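Local coordinates for DUF4973 domain-containing protein (PDB 4QNI) that is of unknown function but is probably a two-domain lipoprotein that takes part in nutrient binding as an auxiliary protein, at residues I27-S32 with L163-F168; Y31-A36 with G46-Q51; N182-G187 with I306-K311; R231-K236 with N297-E302. All coordinates share one frame; numbering follows the deposited sequence.

Contact 1: I27-S32 with L163-F168; sequences IYVPYS and LRIFPF. With EDO (1,2-ethanediol), chain I.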
loop_
_atom_site.group_PDB
_atom_site.type_symbol
_atom_site.label_atom_id
_atom_site.label_comp_id
_atom_site.label_asym_id
_atom_site.label_seq_id
_atom_site.Cartn_x
_atom_site.Cartn_y
_atom_site.Cartn_z
ATOM N N ILE A 27 17.398 -10.119 14.604
ATOM C CA ILE A 27 17.289 -11.165 15.612
ATOM C C ILE A 27 18.105 -10.741 16.823
ATOM O O ILE A 27 19.310 -10.488 16.701
ATOM C CB ILE A 27 17.807 -12.494 14.990
ATOM C CG1 ILE A 27 16.925 -13.007 13.833
ATOM C CG2 ILE A 27 18.082 -13.564 16.016
ATOM C CD1 ILE A 27 15.520 -13.188 14.117
ATOM N N TYR A 28 17.475 -10.729 17.986
ATOM C CA TYR A 28 18.107 -10.339 19.233
ATOM C C TYR A 28 18.398 -11.589 20.030
ATOM O O TYR A 28 17.506 -12.396 20.305
ATOM C CB TYR A 28 17.216 -9.329 19.994
ATOM C CG TYR A 28 17.276 -7.938 19.393
ATOM C CD1 TYR A 28 18.192 -6.993 19.859
ATOM C CD2 TYR A 28 16.433 -7.569 18.340
ATOM C CE1 TYR A 28 18.269 -5.717 19.295
ATOM C CE2 TYR A 28 16.490 -6.291 17.780
ATOM C CZ TYR A 28 17.424 -5.375 18.246
ATOM O OH TYR A 28 17.513 -4.108 17.707
ATOM N N VAL A 29 19.674 -11.770 20.338
ATOM C CA VAL A 29 20.229 -12.945 21.012
ATOM C C VAL A 29 20.943 -12.474 22.295
ATOM O O VAL A 29 21.750 -11.558 22.203
ATOM C CB VAL A 29 21.220 -13.721 20.074
ATOM C CG1 VAL A 29 21.645 -15.042 20.697
ATOM C CG2 VAL A 29 20.658 -13.931 18.673
ATOM N N PRO A 30 20.690 -13.041 23.490
ATOM C CA PRO A 30 21.420 -12.546 24.673
ATOM C C PRO A 30 22.908 -12.769 24.469
ATOM O O PRO A 30 23.274 -13.792 23.899
ATOM C CB PRO A 30 20.857 -13.364 25.849
ATOM C CG PRO A 30 20.141 -14.470 25.259
ATOM C CD PRO A 30 19.767 -14.138 23.834
ATOM N N TYR A 31 23.756 -11.778 24.849
ATOM C CA TYR A 31 25.207 -11.888 24.686
ATOM C C TYR A 31 25.686 -13.143 25.426
ATOM O O TYR A 31 26.476 -13.912 24.886
ATOM C CB TYR A 31 25.908 -10.620 25.154
ATOM C CG TYR A 31 27.411 -10.764 25.218
ATOM C CD1 TYR A 31 28.192 -10.663 24.068
ATOM C CD2 TYR A 31 28.059 -10.993 26.434
ATOM C CE1 TYR A 31 29.579 -10.811 24.120
ATOM C CE2 TYR A 31 29.441 -11.137 26.497
ATOM C CZ TYR A 31 30.199 -11.040 25.337
ATOM O OH TYR A 31 31.568 -11.152 25.387
ATOM N N SER A 32 25.134 -13.371 26.615
ATOM C CA SER A 32 25.357 -14.543 27.435
ATOM C C SER A 32 24.026 -15.227 27.735
ATOM O O SER A 32 23.081 -14.585 28.179
ATOM C CB SER A 32 26.065 -14.177 28.744
ATOM O OG SER A 32 27.399 -13.764 28.537
ATOM N N LEU A 163 19.779 -13.023 8.620
ATOM C CA LEU A 163 19.597 -12.610 10.006
ATOM C C LEU A 163 20.644 -11.630 10.521
ATOM O O LEU A 163 21.799 -11.993 10.741
ATOM C CB LEU A 163 19.493 -13.814 10.977
ATOM C CG LEU A 163 18.657 -15.041 10.535
ATOM C CD1 LEU A 163 18.953 -16.257 11.413
ATOM C CD2 LEU A 163 17.149 -14.719 10.452
ATOM N N ARG A 164 20.217 -10.380 10.737
ATOM C CA ARG A 164 21.053 -9.382 11.371
ATOM C C ARG A 164 21.054 -9.735 12.838
ATOM O O ARG A 164 19.997 -9.654 13.499
ATOM C CB ARG A 164 20.557 -7.943 11.129
ATOM C CG ARG A 164 21.363 -6.899 11.908
ATOM C CD ARG A 164 22.636 -6.506 11.183
ATOM N NE ARG A 164 23.469 -5.584 11.959
ATOM C CZ ARG A 164 23.423 -4.254 11.882
ATOM N NH1 ARG A 164 22.518 -3.656 11.123
ATOM N NH2 ARG A 164 24.255 -3.516 12.597
ATOM N N ILE A 165 22.195 -10.256 13.307
ATOM C CA ILE A 165 22.281 -10.695 14.691
ATOM C C ILE A 165 22.684 -9.574 15.583
ATOM O O ILE A 165 23.761 -8.972 15.403
ATOM C CB ILE A 165 23.263 -11.889 14.868
ATOM C CG1 ILE A 165 22.923 -13.078 13.913
ATOM C CG2 ILE A 165 23.367 -12.306 16.343
ATOM C CD1 ILE A 165 21.588 -13.671 14.066
ATOM N N PHE A 166 21.849 -9.322 16.576
ATOM C CA PHE A 166 22.206 -8.377 17.626
ATOM C C PHE A 166 22.367 -9.091 18.968
ATOM O O PHE A 166 21.354 -9.426 19.588
ATOM C CB PHE A 166 21.179 -7.238 17.795
ATOM C CG PHE A 166 21.134 -6.245 16.671
ATOM C CD1 PHE A 166 22.192 -5.364 16.457
ATOM C CD2 PHE A 166 20.048 -6.198 15.812
ATOM C CE1 PHE A 166 22.151 -4.447 15.402
ATOM C CE2 PHE A 166 20.009 -5.273 14.768
ATOM C CZ PHE A 166 21.062 -4.415 14.566
ATOM N N PRO A 167 23.597 -9.298 19.471
ATOM C CA PRO A 167 23.728 -9.698 20.883
ATOM C C PRO A 167 23.146 -8.594 21.774
ATOM O O PRO A 167 23.184 -7.413 21.408
ATOM C CB PRO A 167 25.246 -9.779 21.106
ATOM C CG PRO A 167 25.855 -9.635 19.783
ATOM C CD PRO A 167 24.903 -8.925 18.907
ATOM N N PHE A 168 22.608 -8.943 22.918
ATOM C CA PHE A 168 22.164 -7.885 23.811
ATOM C C PHE A 168 22.616 -8.175 25.215
ATOM O O PHE A 168 22.635 -9.334 25.620
ATOM C CB PHE A 168 20.646 -7.639 23.757
ATOM C CG PHE A 168 19.749 -8.762 24.216
ATOM C CD1 PHE A 168 19.362 -8.868 25.554
ATOM C CD2 PHE A 168 19.230 -9.678 23.301
ATOM C CE1 PHE A 168 18.512 -9.902 25.972
ATOM C CE2 PHE A 168 18.356 -10.694 23.718
ATOM C CZ PHE A 168 17.994 -10.785 25.042
HETATM C C1 EDO I . 24.271 -11.124 29.579
HETATM O O1 EDO I . 24.836 -9.886 29.983
HETATM C C2 EDO I . 23.480 -11.015 28.246
HETATM O O2 EDO I . 22.136 -10.560 28.453
#

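Contact 2: Y31-A36 with G46-Q51; sequences YSRHDA and GRSNYQ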
loop_
_atom_site.group_PDB
_atom_site.type_symbol
_atom_site.label_atom_id
_atom_site.label_comp_id
_atom_site.label_asym_id
_atom_site.label_seq_id
_atom_site.Cartn_x
_atom_site.Cartn_y
_atom_site.Cartn_z
ATOM N N TYR A 31 23.756 -11.778 24.849
ATOM C CA TYR A 31 25.207 -11.888 24.686
ATOM C C TYR A 31 25.686 -13.143 25.426
ATOM O O TYR A 31 26.476 -13.912 24.886
ATOM C CB TYR A 31 25.908 -10.620 25.154
ATOM C CG TYR A 31 27.411 -10.764 25.218
ATOM C CD1 TYR A 31 28.192 -10.663 24.068
ATOM C CD2 TYR A 31 28.059 -10.993 26.434
ATOM C CE1 TYR A 31 29.579 -10.811 24.120
ATOM C CE2 TYR A 31 29.441 -11.137 26.497
ATOM C CZ TYR A 31 30.199 -11.040 25.337
ATOM O OH TYR A 31 31.568 -11.152 25.387
ATOM N N SER A 32 25.134 -13.371 26.615
ATOM C CA SER A 32 25.357 -14.543 27.435
ATOM C C SER A 32 24.026 -15.227 27.735
ATOM O O SER A 32 23.081 -14.585 28.179
ATOM C CB SER A 32 26.065 -14.177 28.744
ATOM O OG SER A 32 27.399 -13.764 28.537
ATOM N N ARG A 33 23.952 -16.517 27.479
ATOM C CA ARG A 33 22.791 -17.329 27.824
ATOM C C ARG A 33 22.971 -17.853 29.250
ATOM O O ARG A 33 23.962 -18.526 29.558
ATOM C CB ARG A 33 22.605 -18.489 26.824
ATOM C CG ARG A 33 21.371 -19.345 27.086
ATOM C CD ARG A 33 20.083 -18.569 26.857
ATOM N NE ARG A 33 19.864 -18.269 25.441
ATOM C CZ ARG A 33 18.790 -17.641 24.976
ATOM N NH1 ARG A 33 17.875 -17.161 25.816
ATOM N NH2 ARG A 33 18.646 -17.441 23.673
ATOM N N HIS A 34 22.036 -17.521 30.121
ATOM C CA HIS A 34 22.080 -17.993 31.499
ATOM C C HIS A 34 20.686 -18.259 31.992
ATOM O O HIS A 34 19.719 -17.922 31.309
ATOM C CB HIS A 34 22.846 -17.055 32.481
ATOM C CG HIS A 34 22.703 -15.597 32.224
ATOM N ND1 HIS A 34 21.461 -15.009 32.059
ATOM C CD2 HIS A 34 23.665 -14.655 32.075
ATOM C CE1 HIS A 34 21.707 -13.743 31.758
ATOM N NE2 HIS A 34 23.020 -13.483 31.771
ATOM N N ASP A 35 20.600 -18.927 33.168
ATOM C CA ASP A 35 19.375 -19.314 33.870
ATOM C C ASP A 35 18.899 -18.202 34.825
ATOM O O ASP A 35 19.660 -17.271 35.137
ATOM C CB ASP A 35 19.625 -20.618 34.654
ATOM C CG ASP A 35 20.841 -20.628 35.579
ATOM O OD1 ASP A 35 21.040 -19.640 36.313
ATOM O OD2 ASP A 35 21.543 -21.652 35.621
ATOM N N ALA A 36 17.654 -18.335 35.336
ATOM C CA ALA A 36 17.041 -17.378 36.269
ATOM C C ALA A 36 17.985 -17.002 37.438
ATOM O O ALA A 36 17.975 -15.853 37.893
ATOM C CB ALA A 36 15.740 -17.940 36.807
ATOM N N GLY A 46 29.611 -14.489 26.885
ATOM C CA GLY A 46 29.638 -14.373 25.430
ATOM C C GLY A 46 29.215 -15.593 24.633
ATOM O O GLY A 46 29.282 -15.561 23.398
ATOM N N ARG A 47 28.818 -16.693 25.330
ATOM C CA ARG A 47 28.325 -17.921 24.722
ATOM C C ARG A 47 26.846 -17.915 24.832
ATOM O O ARG A 47 26.292 -17.671 25.906
ATOM C CB ARG A 47 28.925 -19.188 25.342
ATOM C CG ARG A 47 30.131 -19.742 24.588
ATOM C CD ARG A 47 31.265 -18.719 24.390
ATOM N NE ARG A 47 31.741 -18.144 25.654
ATOM C CZ ARG A 47 32.643 -18.712 26.452
ATOM N NH1 ARG A 47 33.201 -19.867 26.119
ATOM N NH2 ARG A 47 33.013 -18.115 27.574
ATOM N N SER A 48 26.189 -18.144 23.713
ATOM C CA SER A 48 24.743 -18.067 23.675
ATOM C C SER A 48 24.151 -18.974 22.596
ATOM O O SER A 48 24.870 -19.781 21.984
ATOM C CB SER A 48 24.338 -16.623 23.423
ATOM O OG SER A 48 22.977 -16.433 23.747
ATOM N N ASN A 49 22.829 -18.849 22.376
ATOM C CA ASN A 49 22.124 -19.648 21.381
ATOM C C ASN A 49 20.863 -18.965 20.961
ATOM O O ASN A 49 20.398 -18.059 21.637
ATOM C CB ASN A 49 21.809 -21.071 21.903
ATOM C CG ASN A 49 20.710 -21.114 22.935
ATOM O OD1 ASN A 49 20.934 -20.862 24.100
ATOM N ND2 ASN A 49 19.485 -21.392 22.524
ATOM N N TYR A 50 20.280 -19.434 19.867
ATOM C CA TYR A 50 19.008 -18.940 19.378
ATOM C C TYR A 50 18.276 -20.066 18.670
ATOM O O TYR A 50 18.824 -20.671 17.752
ATOM C CB TYR A 50 19.201 -17.730 18.454
ATOM C CG TYR A 50 17.899 -17.044 18.109
ATOM C CD1 TYR A 50 17.376 -16.045 18.930
ATOM C CD2 TYR A 50 17.190 -17.383 16.960
ATOM C CE1 TYR A 50 16.180 -15.409 18.623
ATOM C CE2 TYR A 50 15.992 -16.747 16.636
ATOM C CZ TYR A 50 15.489 -15.761 17.475
ATOM O OH TYR A 50 14.317 -15.116 17.181
ATOM N N GLN A 51 17.035 -20.327 19.087
ATOM C CA GLN A 51 16.181 -21.361 18.516
ATOM C C GLN A 51 15.358 -20.754 17.360
ATOM O O GLN A 51 14.432 -19.972 17.578
ATOM C CB GLN A 51 15.306 -21.966 19.605
ATOM C CG GLN A 51 16.112 -22.773 20.607
ATOM C CD GLN A 51 15.939 -24.242 20.376
ATOM O OE1 GLN A 51 16.672 -24.873 19.603
ATOM N NE2 GLN A 51 14.951 -24.822 21.035
#

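Contact 3: N182-G187 with I306-K311; sequences NKVVTG and IRYHVK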
loop_
_atom_site.group_PDB
_atom_site.type_symbol
_atom_site.label_atom_id
_atom_site.label_comp_id
_atom_site.label_asym_id
_atom_site.label_seq_id
_atom_site.Cartn_x
_atom_site.Cartn_y
_atom_site.Cartn_z
ATOM N N ASN A 182 24.200 17.927 20.089
ATOM C CA ASN A 182 25.422 17.929 19.291
ATOM C C ASN A 182 25.655 19.352 18.832
ATOM O O ASN A 182 24.888 19.878 18.017
ATOM C CB ASN A 182 25.325 16.962 18.097
ATOM C CG ASN A 182 25.253 15.512 18.477
ATOM O OD1 ASN A 182 26.262 14.852 18.646
ATOM N ND2 ASN A 182 24.064 14.979 18.626
ATOM N N LYS A 183 26.665 20.006 19.403
ATOM C CA LYS A 183 27.007 21.379 19.057
ATOM C C LYS A 183 28.400 21.398 18.450
ATOM O O LYS A 183 29.168 20.485 18.718
ATOM C CB LYS A 183 26.913 22.290 20.301
ATOM C CG LYS A 183 25.479 22.509 20.766
ATOM C CD LYS A 183 25.435 23.110 22.145
ATOM C CE LYS A 183 24.033 23.499 22.541
ATOM N NZ LYS A 183 23.996 24.879 23.089
ATOM N N VAL A 184 28.714 22.403 17.605
ATOM C CA VAL A 184 30.004 22.537 16.943
ATOM C C VAL A 184 30.849 23.583 17.684
ATOM O O VAL A 184 30.393 24.711 17.902
ATOM C CB VAL A 184 29.828 22.898 15.430
ATOM C CG1 VAL A 184 31.168 23.194 14.744
ATOM C CG2 VAL A 184 29.067 21.809 14.673
ATOM N N VAL A 185 32.093 23.221 18.036
ATOM C CA VAL A 185 33.037 24.137 18.674
ATOM C C VAL A 185 33.612 25.028 17.559
ATOM O O VAL A 185 34.329 24.562 16.680
ATOM C CB VAL A 185 34.122 23.410 19.506
ATOM C CG1 VAL A 185 35.103 24.415 20.117
ATOM C CG2 VAL A 185 33.488 22.551 20.598
ATOM N N THR A 186 33.255 26.305 17.621
ATOM C CA THR A 186 33.489 27.415 16.694
ATOM C C THR A 186 34.845 28.117 16.927
ATOM O O THR A 186 35.458 28.625 15.981
ATOM C CB THR A 186 32.263 28.332 16.882
ATOM O OG1 THR A 186 31.321 28.025 15.856
ATOM C CG2 THR A 186 32.575 29.840 17.002
ATOM N N GLY A 187 35.269 28.155 18.181
ATOM C CA GLY A 187 36.508 28.784 18.615
ATOM C C GLY A 187 36.649 28.730 20.119
ATOM O O GLY A 187 35.960 27.952 20.776
ATOM N N ILE A 306 35.615 19.190 11.924
ATOM C CA ILE A 306 34.404 19.682 12.589
ATOM C C ILE A 306 34.394 19.120 14.003
ATOM O O ILE A 306 34.079 17.940 14.195
ATOM C CB ILE A 306 33.093 19.338 11.834
ATOM C CG1 ILE A 306 33.195 19.632 10.323
ATOM C CG2 ILE A 306 31.893 20.050 12.489
ATOM C CD1 ILE A 306 32.199 18.905 9.511
ATOM N N ARG A 307 34.752 19.962 14.983
ATOM C CA ARG A 307 34.812 19.568 16.385
ATOM C C ARG A 307 33.428 19.641 17.029
ATOM O O ARG A 307 32.837 20.721 17.149
ATOM C CB ARG A 307 35.823 20.417 17.151
ATOM C CG ARG A 307 36.014 19.927 18.574
ATOM C CD ARG A 307 37.382 20.307 19.083
ATOM N NE ARG A 307 37.689 19.697 20.376
ATOM C CZ ARG A 307 38.136 18.459 20.543
ATOM N NH1 ARG A 307 38.307 17.659 19.494
ATOM N NH2 ARG A 307 38.420 18.008 21.756
ATOM N N TYR A 308 32.910 18.477 17.438
ATOM C CA TYR A 308 31.597 18.390 18.071
ATOM C C TYR A 308 31.677 18.274 19.561
ATOM O O TYR A 308 32.592 17.637 20.081
ATOM C CB TYR A 308 30.824 17.178 17.549
ATOM C CG TYR A 308 30.312 17.351 16.142
ATOM C CD1 TYR A 308 29.146 18.064 15.891
ATOM C CD2 TYR A 308 30.980 16.783 15.063
ATOM C CE1 TYR A 308 28.652 18.209 14.602
ATOM C CE2 TYR A 308 30.499 16.925 13.765
ATOM C CZ TYR A 308 29.331 17.640 13.538
ATOM O OH TYR A 308 28.825 17.799 12.269
ATOM N N HIS A 309 30.698 18.889 20.247
ATOM C CA HIS A 309 30.456 18.763 21.665
ATOM C C HIS A 309 29.160 17.965 21.825
ATOM O O HIS A 309 28.085 18.434 21.451
ATOM C CB HIS A 309 30.409 20.116 22.392
ATOM C CG HIS A 309 30.344 19.999 23.892
ATOM N ND1 HIS A 309 30.173 21.116 24.693
ATOM C CD2 HIS A 309 30.442 18.906 24.692
ATOM C CE1 HIS A 309 30.167 20.669 25.941
ATOM N NE2 HIS A 309 30.317 19.345 25.988
ATOM N N VAL A 310 29.283 16.739 22.322
ATOM C CA VAL A 310 28.178 15.796 22.555
ATOM C C VAL A 310 27.898 15.819 24.047
ATOM O O VAL A 310 28.822 15.595 24.835
ATOM C CB VAL A 310 28.573 14.388 22.039
ATOM C CG1 VAL A 310 27.445 13.375 22.233
ATOM C CG2 VAL A 310 29.028 14.459 20.577
ATOM N N LYS A 311 26.642 16.119 24.448
ATOM C CA LYS A 311 26.315 16.274 25.860
ATOM C C LYS A 311 24.845 15.972 26.169
ATOM O O LYS A 311 23.970 16.284 25.363
ATOM C CB LYS A 311 26.644 17.720 26.278
ATOM C CG LYS A 311 26.557 18.033 27.751
ATOM C CD LYS A 311 26.871 19.478 27.959
ATOM C CE LYS A 311 26.646 19.934 29.374
ATOM N NZ LYS A 311 27.028 21.367 29.544
HETATM O O HOH W 1 35.472 23.026 14.471
#

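Contact 4: R231-K236 with N297-E302; sequences RKYKIK and NYIPVE. With EDO (1,2-ethanediol), chain G.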
loop_
_atom_site.group_PDB
_atom_site.type_symbol
_atom_site.label_atom_id
_atom_site.label_comp_id
_atom_site.label_asym_id
_atom_site.label_seq_id
_atom_site.Cartn_x
_atom_site.Cartn_y
_atom_site.Cartn_z
ATOM N N ARG A 231 33.999 3.208 11.910
ATOM C CA ARG A 231 35.007 2.501 12.711
ATOM C C ARG A 231 36.025 3.450 13.366
ATOM O O ARG A 231 36.592 3.113 14.409
ATOM C CB ARG A 231 35.701 1.422 11.854
ATOM C CG ARG A 231 34.731 0.336 11.332
ATOM C CD ARG A 231 35.365 -0.494 10.225
ATOM N NE ARG A 231 34.513 -1.567 9.699
ATOM C CZ ARG A 231 33.638 -1.432 8.696
ATOM N NH1 ARG A 231 33.412 -0.239 8.154
ATOM N NH2 ARG A 231 32.946 -2.486 8.260
ATOM N N LYS A 232 36.215 4.642 12.787
ATOM C CA LYS A 232 37.099 5.669 13.332
ATOM C C LYS A 232 36.434 6.392 14.531
ATOM O O LYS A 232 37.123 7.097 15.267
ATOM C CB LYS A 232 37.437 6.707 12.225
ATOM C CG LYS A 232 38.833 6.604 11.612
ATOM C CD LYS A 232 39.138 7.747 10.598
ATOM C CE LYS A 232 39.664 9.037 11.223
ATOM N NZ LYS A 232 40.270 9.960 10.215
ATOM N N TYR A 233 35.105 6.221 14.723
ATOM C CA TYR A 233 34.348 6.971 15.733
ATOM C C TYR A 233 33.582 6.117 16.791
ATOM O O TYR A 233 32.457 6.483 17.156
ATOM C CB TYR A 233 33.373 7.901 14.992
ATOM C CG TYR A 233 34.092 8.810 14.018
ATOM C CD1 TYR A 233 34.786 9.935 14.466
ATOM C CD2 TYR A 233 34.128 8.519 12.654
ATOM C CE1 TYR A 233 35.476 10.757 13.582
ATOM C CE2 TYR A 233 34.820 9.337 11.760
ATOM C CZ TYR A 233 35.498 10.449 12.231
ATOM O OH TYR A 233 36.195 11.257 11.366
ATOM N N LYS A 234 34.218 5.065 17.360
ATOM C CA LYS A 234 33.554 4.256 18.400
ATOM C C LYS A 234 33.805 4.803 19.815
ATOM O O LYS A 234 34.958 4.927 20.253
ATOM C CB LYS A 234 33.969 2.780 18.333
ATOM C CG LYS A 234 33.565 2.116 17.018
ATOM C CD LYS A 234 34.367 0.858 16.763
ATOM C CE LYS A 234 33.801 -0.350 17.466
ATOM N NZ LYS A 234 34.757 -1.468 17.390
ATOM N N ILE A 235 32.710 5.093 20.539
ATOM C CA ILE A 235 32.768 5.596 21.913
ATOM C C ILE A 235 32.268 4.478 22.850
ATOM O O ILE A 235 31.105 4.096 22.788
ATOM C CB ILE A 235 31.952 6.921 22.071
ATOM C CG1 ILE A 235 32.344 8.005 21.026
ATOM C CG2 ILE A 235 32.025 7.448 23.513
ATOM C CD1 ILE A 235 33.913 8.392 20.864
ATOM N N LYS A 236 33.158 3.969 23.706
ATOM C CA LYS A 236 32.876 2.874 24.636
ATOM C C LYS A 236 32.221 3.355 25.893
ATOM O O LYS A 236 32.643 4.366 26.453
ATOM C CB LYS A 236 34.165 2.127 25.003
ATOM C CG LYS A 236 34.757 1.296 23.868
ATOM C CD LYS A 236 36.176 0.788 24.189
ATOM C CE LYS A 236 36.263 -0.232 25.314
ATOM N NZ LYS A 236 37.672 -0.489 25.740
ATOM N N ASN A 297 36.569 15.196 17.039
ATOM C CA ASN A 297 36.699 15.782 15.711
ATOM C C ASN A 297 36.171 14.843 14.646
ATOM O O ASN A 297 36.631 13.701 14.539
ATOM C CB ASN A 297 38.166 16.116 15.393
ATOM C CG ASN A 297 38.816 17.132 16.299
ATOM O OD1 ASN A 297 38.209 18.125 16.702
ATOM N ND2 ASN A 297 40.096 16.940 16.578
ATOM N N TYR A 298 35.191 15.299 13.872
ATOM C CA TYR A 298 34.717 14.538 12.732
ATOM C C TYR A 298 35.494 15.078 11.521
ATOM O O TYR A 298 35.639 16.299 11.387
ATOM C CB TYR A 298 33.193 14.605 12.544
ATOM C CG TYR A 298 32.752 13.830 11.324
ATOM C CD1 TYR A 298 32.901 12.448 11.262
ATOM C CD2 TYR A 298 32.285 14.486 10.185
ATOM C CE1 TYR A 298 32.600 11.739 10.101
ATOM C CE2 TYR A 298 31.943 13.777 9.029
ATOM C CZ TYR A 298 32.111 12.406 8.991
ATOM O OH TYR A 298 31.794 11.698 7.855
ATOM N N ILE A 299 36.045 14.164 10.681
ATOM C CA ILE A 299 36.844 14.521 9.512
ATOM C C ILE A 299 36.127 13.977 8.255
ATOM O O ILE A 299 36.264 12.791 7.933
ATOM C CB ILE A 299 38.337 14.038 9.653
ATOM C CG1 ILE A 299 38.995 14.523 10.984
ATOM C CG2 ILE A 299 39.196 14.485 8.473
ATOM C CD1 ILE A 299 39.068 13.442 12.074
ATOM N N PRO A 300 35.283 14.807 7.591
ATOM C CA PRO A 300 34.580 14.329 6.379
ATOM C C PRO A 300 35.578 14.045 5.247
ATOM O O PRO A 300 35.577 12.961 4.663
ATOM C CB PRO A 300 33.639 15.488 6.021
ATOM C CG PRO A 300 33.730 16.465 7.149
ATOM C CD PRO A 300 35.004 16.233 7.857
ATOM N N VAL A 301 36.466 15.015 4.983
ATOM C CA VAL A 301 37.550 14.913 4.016
ATOM C C VAL A 301 38.798 15.431 4.719
ATOM O O VAL A 301 38.669 16.220 5.657
ATOM C CB VAL A 301 37.256 15.633 2.664
ATOM C CG1 VAL A 301 36.111 14.954 1.920
ATOM C CG2 VAL A 301 36.971 17.126 2.853
ATOM N N GLU A 302 39.995 14.991 4.294
ATOM C CA GLU A 302 41.255 15.429 4.900
ATOM C C GLU A 302 41.372 16.965 4.841
ATOM O O GLU A 302 40.980 17.596 3.853
ATOM C CB GLU A 302 42.450 14.751 4.211
HETATM C C1 EDO G . 34.897 -3.325 20.216
HETATM O O1 EDO G . 33.724 -3.318 19.412
HETATM C C2 EDO G . 35.373 -4.773 20.471
HETATM O O2 EDO G . 36.098 -5.248 19.340
#

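Contact 1: I27-S32 with L163-F168
Phe168 O accepts the backbone N-H of Tyr31 at 2.8 Å and a weak bond from O2 of an ethanediol molecule, probably left by the crystallisation liquor. Behind this end the strands 24-30 and 160-168 run parallel. Ile27 N binds Arg164 O, Ile27 O receives Phe166 N, Val29 N binds Phe166 O and Val29 O receives Phe168 N, the last at 2.8 Å and bent to 134°. Phe168 has CG wedged between its backbone N and carbonyl carbon (chi1 64°), and Pro30 CA sits over one face of its ring, 3.8 Å from the centroid, in a CH-pi contact. The same ring turns CD2 to Tyr28 CB at 3.9 Å. The rings of Tyr28 and Phe166 point the same way, nearly parallel but slid apart, with Tyr28 CE1 3.6 Å from Phe166 CB. An alanine at Phe168 would probably open a gap beside Pro30 and Tyr28. On the other face, Ile27 and Val29 pack on Leu163 and Ile165: Ile27 CG1 meets Leu163 CD2, and Val29 CG2 meets Ile165 CG2. Five backbone bonds thus join the segments, whose Tyr28 and Phe166 make one face aromatic and Ile27, Val29 and Ile165 the other aliphatic.

Contact 2: Y31-A36 with G46-Q51
The Tyr31 ring carries Gly46 CA on one face, 3.6 Å from its centroid in a CH-pi contact, while the Arg33 guanidinium meets Asn49 O at its edge. Both belong to the connection between strands 24-30 and 47-56, which sit in separate sheets of a domain assigned to the E-set clan, consistent with a beta sandwich. Gly46 has a positive phi of 77°, and a CB there would run into Tyr31 OH, which is bonded to Glu45. Gly46 N donates to Ser32 OG at 2.9 Å, an oxygen also bonded to Glu213, and Arg33 N donates to Arg47 O at 3.0 Å. The Arg33 chain bends at chi2 and chi3 (67° and 69°) and crosses Asn49 at about a right angle. Arg33 NH2 reaches Asn49 O at 2.8 Å, from above the carbonyl plane. An alanine in place of Arg33 would probably leave Asn49 O without its guanidinium donor and make this part of the loop less firmly held to the strand. Arg33 NE adds a weak bond to Asn49 OD1 at 3.1 Å.

Contact 3: N182-G187 with I306-K311
Ile306 begins the strand by setting CG2 3.9 Å from Val184 CG1; Pro280 of the second subunit also packs on Ile306. Arg307 O then takes the N-H of Val185 at 2.8 Å, and a water links Arg307 N to Val185 O. Arg307 CG, anti to its backbone N (chi1 -174°), lies 4.1 Å from Val185 CB, and its guanidinium goes on to Gly258 and Asn297. Tyr308 brings CE1 to Val184 CG2 at 3.6 Å, in a non-hydrogen-bonded antiparallel pair. His309 forms the hydrogen-bonded pair with Lys183: His309 N reaches Lys183 O at 2.7 Å, and Lys183 N returns a bond to His309 O at 2.9 Å. The His309 ring is stacked on Tyr295 and bonded to Asp293 and Glu196. Val310 lies alongside Asn182, Val310 CG2 3.4 Å from Asn182 OD1, while Asn182 ND2 is held by Ile201 O. Strands 180-188 and 306-321 are thus held by three backbone bonds, a water bridge and apolar packing around Val184, and the polar ends of Asn182, Arg307 and His309 tie them into the domain.

Contact 4: R231-K236 with N297-E302
One direct hydrogen bond joins these segments: Ile299 N, just past the end of strand 282-298, donates to Tyr233 OH at 3.0 Å and 162°. The aromatic packing lies beside it. Tyr298 has CG anti to its backbone N (chi1 178°), and its CD1 comes over one face of the Tyr233 ring, 3.4 Å from Tyr233 CZ. The two side chains cross at about a right angle, with ring planes 49° apart. Lys232 CB lies over the opposite face of the Tyr233 ring, toward the rim, and Asn297 O approaches its edge in plane, 3.3 Å from Tyr233 CE1. Looser van der Waals contacts come from Ile299 CD1, 3.7 Å from Tyr233 OH and 4.1 Å from Lys232 NZ. Charged groups are engaged elsewhere, Lys234 NZ with Asp131 and with O1 of an ethanediol molecule at 2.9 Å, and Arg231 with Glu134. Tyr298 and Pro300 also pack on Pro280 of the second subunit. Strands 234-240 and 282-298 have two others between them in the antiparallel sheet, so a tyrosine spanning their ends is consistent with strong curvature of the sheet in this C-terminal domain.

Contacts 1 and 2 start from the same stretch of chain and share Tyr31 and Ser32, with centres 10 Å apart; strand 24-30 pairs with 160-168, and the loop after it leads to 47-56 in a separate antiparallel sheet. Contacts 3 and 4, with centres 13 Å apart, lie later in the chain on one large antiparallel sheet, where strands 282-298 and 306-321 are neighbours. Contact 4 falls entirely between the two segments of contact 3. Arg307 and Asn297 are hydrogen-bonded between them, and contacts 3 and 4 both touch the second subunit. Contacts 2 and 3, about 40 Å apart between centres, sit on opposite sides of the chain's centre, in keeping with a two-domain protein.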